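Local atomic coordinates of acetolactate synthase isozyme 1 large subunit (Escherichia coli, PDB entry 6LPI), a protein that belongs to the thiamine diphosphate-dependent enzyme family and binds thiamine diphosphate, a magnesium ion and flavin-adenine dinucleotide. Residues A82-I95 and I103-S115. Sequence-based numbering, arbitrary orientation.
Sequences ACSGPGATNLVTAI and IPLICITGQVPAS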
ATOM      1  N   ALA B  82      -6.733  19.435   1.742  1.00 45.39           N
ATOM      2  CA  ALA B  82      -7.219  20.076   0.526  1.00 41.60           C
ATOM      3  C   ALA B  82      -8.576  20.725   0.795  1.00 46.94           C
ATOM      4  O   ALA B  82      -9.220  20.473   1.819  1.00 56.23           O
ATOM      5  CB  ALA B  82      -7.284  19.078  -0.630  1.00 36.84           C
ATOM      6  N   CYS B  83      -8.995  21.586  -0.137  1.00 40.24           N
ATOM      7  CA  CYS B  83     -10.312  22.212  -0.077  1.00 48.98           C
ATOM      8  C   CYS B  83     -11.391  21.303  -0.677  1.00 47.45           C
ATOM      9  O   CYS B  83     -11.129  20.174  -1.099  1.00 54.90           O
ATOM     10  CB  CYS B  83     -10.287  23.570  -0.784  1.00 58.50           C
ATOM     11  SG  CYS B  83      -9.934  23.505  -2.569  1.00 63.06           S
ATOM     12  N   SER B  84     -12.630  21.792  -0.704  1.00 43.21           N
ATOM     13  CA  SER B  84     -13.714  21.040  -1.322  1.00 36.69           C
ATOM     14  C   SER B  84     -13.508  20.944  -2.826  1.00 46.78           C
ATOM     15  O   SER B  84     -12.554  21.472  -3.400  1.00 67.04           O
ATOM     16  CB  SER B  84     -15.058  21.694  -1.038  1.00 37.51           C
ATOM     17  OG  SER B  84     -15.079  23.033  -1.507  1.00 47.39           O
ATOM     18  N   GLY B  85     -14.429  20.258  -3.464  1.00 36.52           N
ATOM     19  CA  GLY B  85     -14.510  20.221  -4.902  1.00 39.84           C
ATOM     20  C   GLY B  85     -13.290  19.595  -5.513  1.00 46.92           C
ATOM     21  O   GLY B  85     -12.914  18.472  -5.167  1.00 40.07           O
ATOM     22  N   PRO B  86     -12.611  20.346  -6.392  1.00 52.86           N
ATOM     23  CA  PRO B  86     -11.468  19.780  -7.128  1.00 46.13           C
ATOM     24  C   PRO B  86     -10.277  19.416  -6.247  1.00 50.18           C
ATOM     25  O   PRO B  86      -9.511  18.514  -6.625  1.00 33.66           O
ATOM     26  CB  PRO B  86     -11.118  20.882  -8.137  1.00 44.87           C
ATOM     27  CG  PRO B  86     -11.627  22.113  -7.533  1.00 50.55           C
ATOM     28  CD  PRO B  86     -12.842  21.759  -6.728  1.00 54.75           C
ATOM     29  N   GLY B  87     -10.064  20.108  -5.116  1.00 34.67           N
ATOM     30  CA  GLY B  87      -9.075  19.626  -4.152  1.00 39.40           C
ATOM     31  C   GLY B  87      -9.377  18.211  -3.677  1.00 43.61           C
ATOM     32  O   GLY B  87      -8.542  17.293  -3.786  1.00 46.79           O
ATOM     33  N   ALA B  88     -10.605  17.997  -3.205  1.00 42.49           N
ATOM     34  CA  ALA B  88     -10.975  16.669  -2.746  1.00 39.89           C
ATOM     35  C   ALA B  88     -10.847  15.657  -3.879  1.00 36.61           C
ATOM     36  O   ALA B  88     -10.206  14.614  -3.714  1.00 40.93           O
ATOM     37  CB  ALA B  88     -12.388  16.683  -2.163  1.00 40.57           C
ATOM     38  N   THR B  89     -11.432  15.951  -5.045  1.00 35.85           N
ATOM     39  CA  THR B  89     -11.374  14.988  -6.142  1.00 37.01           C
ATOM     40  C   THR B  89      -9.939  14.702  -6.555  1.00 40.30           C
ATOM     41  O   THR B  89      -9.606  13.573  -6.923  1.00 46.43           O
ATOM     42  CB  THR B  89     -12.176  15.475  -7.345  1.00 36.81           C
ATOM     43  OG1 THR B  89     -11.692  16.758  -7.728  1.00 48.97           O
ATOM     44  CG2 THR B  89     -13.664  15.534  -7.043  1.00 32.62           C
ATOM     45  N   ASN B  90      -9.069  15.713  -6.506  1.00 39.02           N
ATOM     46  CA  ASN B  90      -7.670  15.495  -6.857  1.00 34.79           C
ATOM     47  C   ASN B  90      -6.948  14.588  -5.874  1.00 33.86           C
ATOM     48  O   ASN B  90      -5.946  13.969  -6.243  1.00 42.34           O
ATOM     49  CB  ASN B  90      -6.944  16.825  -6.960  1.00 40.93           C
ATOM     50  CG  ASN B  90      -7.120  17.476  -8.318  1.00 44.39           C
ATOM     51  OD1 ASN B  90      -7.603  16.848  -9.285  1.00 33.69           O
ATOM     52  ND2 ASN B  90      -6.745  18.754  -8.399  1.00 42.52           N
ATOM     53  N   LEU B  91      -7.442  14.471  -4.641  1.00 33.66           N
ATOM     54  CA  LEU B  91      -6.815  13.554  -3.689  1.00 33.39           C
ATOM     55  C   LEU B  91      -7.064  12.081  -4.006  1.00 40.76           C
ATOM     56  O   LEU B  91      -6.312  11.217  -3.523  1.00 44.43           O
ATOM     57  CB  LEU B  91      -7.327  13.862  -2.282  1.00 36.82           C
ATOM     58  CG  LEU B  91      -6.579  14.995  -1.602  1.00 39.35           C
ATOM     59  CD1 LEU B  91      -7.331  15.431  -0.389  1.00 41.35           C
ATOM     60  CD2 LEU B  91      -5.216  14.487  -1.212  1.00 31.70           C
ATOM     61  N   VAL B  92      -8.089  11.784  -4.810  1.00 44.24           N
ATOM     62  CA  VAL B  92      -8.611  10.418  -4.949  1.00 43.38           C
ATOM     63  C   VAL B  92      -7.515   9.396  -5.264  1.00 48.88           C
ATOM     64  O   VAL B  92      -7.397   8.368  -4.590  1.00 48.45           O
ATOM     65  CB  VAL B  92      -9.721  10.392  -6.010  1.00 39.67           C
ATOM     66  CG1 VAL B  92     -10.116   8.965  -6.337  1.00 39.95           C
ATOM     67  CG2 VAL B  92     -10.918  11.192  -5.518  1.00 41.89           C
ATOM     68  N   THR B  93      -6.733   9.624  -6.324  1.00 49.48           N
ATOM     69  CA  THR B  93      -5.750   8.613  -6.715  1.00 43.47           C
ATOM     70  C   THR B  93      -4.769   8.333  -5.579  1.00 43.88           C
ATOM     71  O   THR B  93      -4.471   7.172  -5.280  1.00 37.35           O
ATOM     72  CB  THR B  93      -5.002   9.052  -7.970  1.00 39.84           C
ATOM     73  OG1 THR B  93      -5.937   9.236  -9.032  1.00 43.79           O
ATOM     74  CG2 THR B  93      -4.033   7.986  -8.402  1.00 36.70           C
ATOM     75  N   ALA B  94      -4.286   9.387  -4.913  1.00 43.50           N
ATOM     76  CA  ALA B  94      -3.340   9.216  -3.811  1.00 35.72           C
ATOM     77  C   ALA B  94      -3.947   8.407  -2.680  1.00 42.82           C
ATOM     78  O   ALA B  94      -3.277   7.542  -2.093  1.00 37.97           O
ATOM     79  CB  ALA B  94      -2.934  10.577  -3.273  1.00 31.50           C
ATOM     80  N   ILE B  95      -5.216   8.693  -2.345  1.00 42.27           N
ATOM     81  CA  ILE B  95      -5.896   7.948  -1.284  1.00 39.37           C
ATOM     82  C   ILE B  95      -6.138   6.485  -1.690  1.00 41.36           C
ATOM     83  O   ILE B  95      -5.795   5.582  -0.936  1.00 37.86           O
ATOM     84  CB  ILE B  95      -7.169   8.719  -0.829  1.00 39.06           C
ATOM     85  CG1 ILE B  95      -6.866   9.693   0.300  1.00 41.22           C
ATOM     86  CG2 ILE B  95      -8.217   7.782  -0.294  1.00 45.28           C
ATOM     87  CD1 ILE B  95      -5.880  10.765   0.054  1.00 55.19           C
ATOM     88  N   ILE B 103      -1.352   1.735   3.690  1.00 50.30           N
ATOM     89  CA  ILE B 103      -0.520   2.795   4.264  1.00 53.31           C
ATOM     90  C   ILE B 103      -1.338   3.712   5.165  1.00 53.46           C
ATOM     91  O   ILE B 103      -2.476   4.066   4.817  1.00 52.34           O
ATOM     92  CB  ILE B 103       0.179   3.605   3.162  1.00 56.75           C
ATOM     93  CG1 ILE B 103       0.969   2.669   2.260  1.00 58.29           C
ATOM     94  CG2 ILE B 103       1.070   4.681   3.737  1.00 61.18           C
ATOM     95  CD1 ILE B 103       0.570   2.811   0.862  1.00 61.76           C
ATOM     96  N   PRO B 104      -0.809   4.097   6.345  1.00 54.12           N
ATOM     97  CA  PRO B 104      -1.565   4.982   7.248  1.00 53.99           C
ATOM     98  C   PRO B 104      -1.510   6.436   6.803  1.00 52.16           C
ATOM     99  O   PRO B 104      -0.512   7.134   6.982  1.00 67.51           O
ATOM    100  CB  PRO B 104      -0.861   4.785   8.598  1.00 53.14           C
ATOM    101  CG  PRO B 104       0.548   4.421   8.213  1.00 45.48           C
ATOM    102  CD  PRO B 104       0.455   3.632   6.952  1.00 42.24           C
ATOM    103  N   LEU B 105      -2.590   6.903   6.218  1.00 47.79           N
ATOM    104  CA  LEU B 105      -2.735   8.290   5.837  1.00 47.44           C
ATOM    105  C   LEU B 105      -3.964   8.865   6.532  1.00 52.36           C
ATOM    106  O   LEU B 105      -4.995   8.198   6.642  1.00 62.35           O
ATOM    107  CB  LEU B 105      -2.880   8.368   4.306  1.00 46.89           C
ATOM    108  CG  LEU B 105      -2.236   9.478   3.488  1.00 48.47           C
ATOM    109  CD1 LEU B 105      -0.729   9.318   3.574  1.00 55.29           C
ATOM    110  CD2 LEU B 105      -2.723   9.409   2.044  1.00 42.92           C
ATOM    111  N   ILE B 106      -3.857  10.093   7.017  1.00 52.57           N
ATOM    112  CA  ILE B 106      -5.018  10.897   7.378  1.00 49.90           C
ATOM    113  C   ILE B 106      -5.112  12.011   6.358  1.00 40.75           C
ATOM    114  O   ILE B 106      -4.150  12.759   6.141  1.00 38.71           O
ATOM    115  CB  ILE B 106      -4.962  11.448   8.812  1.00 50.89           C
ATOM    116  CG1 ILE B 106      -5.409  10.395   9.826  1.00 50.25           C
ATOM    117  CG2 ILE B 106      -5.845  12.663   8.947  1.00 54.85           C
ATOM    118  CD1 ILE B 106      -4.394   9.419  10.206  1.00 48.62           C
ATOM    119  N   CYS B 107      -6.274  12.114   5.739  1.00 42.03           N
ATOM    120  CA  CYS B 107      -6.541  13.069   4.679  1.00 47.50           C
ATOM    121  C   CYS B 107      -7.656  13.991   5.154  1.00 50.24           C
ATOM    122  O   CYS B 107      -8.769  13.533   5.428  1.00 58.70           O
ATOM    123  CB  CYS B 107      -6.922  12.299   3.414  1.00 55.61           C
ATOM    124  SG  CYS B 107      -7.913  13.169   2.246  1.00 73.99           S
ATOM    125  N   ILE B 108      -7.372  15.285   5.240  1.00 41.41           N
ATOM    126  CA  ILE B 108      -8.310  16.259   5.781  1.00 40.05           C
ATOM    127  C   ILE B 108      -8.727  17.215   4.676  1.00 40.96           C
ATOM    128  O   ILE B 108      -7.885  17.821   4.000  1.00 48.02           O
ATOM    129  CB  ILE B 108      -7.725  17.015   6.982  1.00 38.12           C
ATOM    130  CG1 ILE B 108      -7.598  16.076   8.185  1.00 47.20           C
ATOM    131  CG2 ILE B 108      -8.602  18.161   7.337  1.00 37.52           C
ATOM    132  CD1 ILE B 108      -6.666  16.584   9.276  1.00 38.54           C
ATOM    133  N   THR B 109     -10.028  17.354   4.503  1.00 48.73           N
ATOM    134  CA  THR B 109     -10.589  18.164   3.441  1.00 51.15           C
ATOM    135  C   THR B 109     -11.612  19.122   4.036  1.00 50.29           C
ATOM    136  O   THR B 109     -12.385  18.751   4.927  1.00 48.22           O
ATOM    137  CB  THR B 109     -11.211  17.225   2.369  1.00 56.37           C
ATOM    138  OG1 THR B 109     -10.176  16.733   1.501  1.00 58.21           O
ATOM    139  CG2 THR B 109     -12.227  17.924   1.536  1.00 67.42           C
ATOM    140  N   GLY B 110     -11.583  20.376   3.580  1.00 43.09           N
ATOM    141  CA  GLY B 110     -12.634  21.297   3.945  1.00 43.15           C
ATOM    142  C   GLY B 110     -13.888  21.002   3.162  1.00 52.84           C
ATOM    143  O   GLY B 110     -13.845  20.421   2.077  1.00 59.89           O
ATOM    144  N   GLN B 111     -15.034  21.392   3.711  1.00 55.52           N
ATOM    145  CA  GLN B 111     -16.268  21.208   2.960  1.00 51.17           C
ATOM    146  C   GLN B 111     -17.163  22.409   3.213  1.00 51.13           C
ATOM    147  O   GLN B 111     -16.964  23.172   4.165  1.00 41.66           O
ATOM    148  CB  GLN B 111     -16.943  19.872   3.319  1.00 52.38           C
ATOM    149  CG  GLN B 111     -18.349  19.616   2.733  1.00 55.23           C
ATOM    150  CD  GLN B 111     -18.341  19.227   1.251  1.00 56.81           C
ATOM    151  OE1 GLN B 111     -18.333  20.082   0.370  1.00 62.07           O
ATOM    152  NE2 GLN B 111     -18.343  17.918   0.980  1.00 52.70           N
ATOM    153  N   VAL B 112     -18.108  22.604   2.294  1.00 58.07           N
ATOM    154  CA  VAL B 112     -19.067  23.707   2.308  1.00 55.16           C
ATOM    155  C   VAL B 112     -19.771  23.721   3.661  1.00 55.76           C
ATOM    156  O   VAL B 112     -19.914  22.660   4.285  1.00 63.90           O
ATOM    157  CB  VAL B 112     -20.056  23.554   1.138  1.00 57.75           C
ATOM    158  CG1 VAL B 112     -21.208  22.640   1.525  1.00 60.22           C
ATOM    159  CG2 VAL B 112     -20.554  24.899   0.635  1.00 60.33           C
ATOM    160  N   PRO B 113     -20.228  24.870   4.152  1.00 54.57           N
ATOM    161  CA  PRO B 113     -20.934  24.891   5.440  1.00 64.40           C
ATOM    162  C   PRO B 113     -22.124  23.942   5.483  1.00 68.91           C
ATOM    163  O   PRO B 113     -22.851  23.778   4.498  1.00 73.06           O
ATOM    164  CB  PRO B 113     -21.380  26.349   5.565  1.00 46.05           C
ATOM    165  CG  PRO B 113     -20.370  27.089   4.810  1.00 50.18           C
ATOM    166  CD  PRO B 113     -19.946  26.228   3.668  1.00 52.88           C
ATOM    167  N   ALA B 114     -22.314  23.329   6.660  1.00 69.34           N
ATOM    168  CA  ALA B 114     -23.370  22.339   6.866  1.00 73.23           C
ATOM    169  C   ALA B 114     -24.730  22.855   6.406  1.00 79.68           C
ATOM    170  O   ALA B 114     -25.562  22.079   5.923  1.00 82.95           O
ATOM    171  CB  ALA B 114     -23.411  21.924   8.340  1.00 69.27           C
ATOM    172  N   SER B 115     -24.950  24.157   6.557  1.00 77.86           N
ATOM    173  CA  SER B 115     -26.211  24.772   6.156  1.00 78.81           C
ATOM    174  C   SER B 115     -26.520  24.490   4.689  1.00 73.52           C
ATOM    175  O   SER B 115     -25.627  24.161   3.909  1.00 67.34           O
ATOM    176  CB  SER B 115     -26.174  26.281   6.405  1.00 84.71           C
TER
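L105, at the start of strand 105-111, meets helix 86-95 through one methyl: its CD2 lies 4.0 Å from CD1 of I95. Two residues on, C107 again points toward the helix. Its SG stands anti to the backbone N (chi1 155°), which brings the sulfur to two methyls one helical turn apart, L91 CD1 at 3.5 Å and I95 CD1 at 3.8 Å; W167 of the adjoining strand 166-171 packs on the same cysteine. I106 and I108 turn to the other face of the sheet, where they lie on V79. At I108 the backbone takes over, its carbonyl O accepting a hydrogen bond from A82 N at 3.0 Å. Strand 78-82, helix 86-101 and strand 105-111 form a beta-alpha-beta unit, with the two strands as parallel neighbours in the sheet of the N-terminal thiamine diphosphate-binding domain and the helix running back nearly antiparallel to them, its 86-95 part at 156° to strand 105-111. T109 is bridged to A82, whose O receives the CA-H of T109 and a hydrogen bond from G110 N at 2.9 Å. The threonine splits its branches: its side chain and that of L91 pass each other in opposite directions, with OG1 3.7 Å from L91 CD1, whereas CG2 rests against A88 CB, 3.9 Å away. Beyond G110, a bend at chi2 (76°) swings the end of Q111 back, bringing OE1 to 3.9 Å from S84 CB, while the same oxygen accepts the backbone N-H of V112. S84 belongs to the turn that leads into the helix; C83 just before it, P86 at the helix start and N90 one turn further on line the thiamine diphosphate pocket.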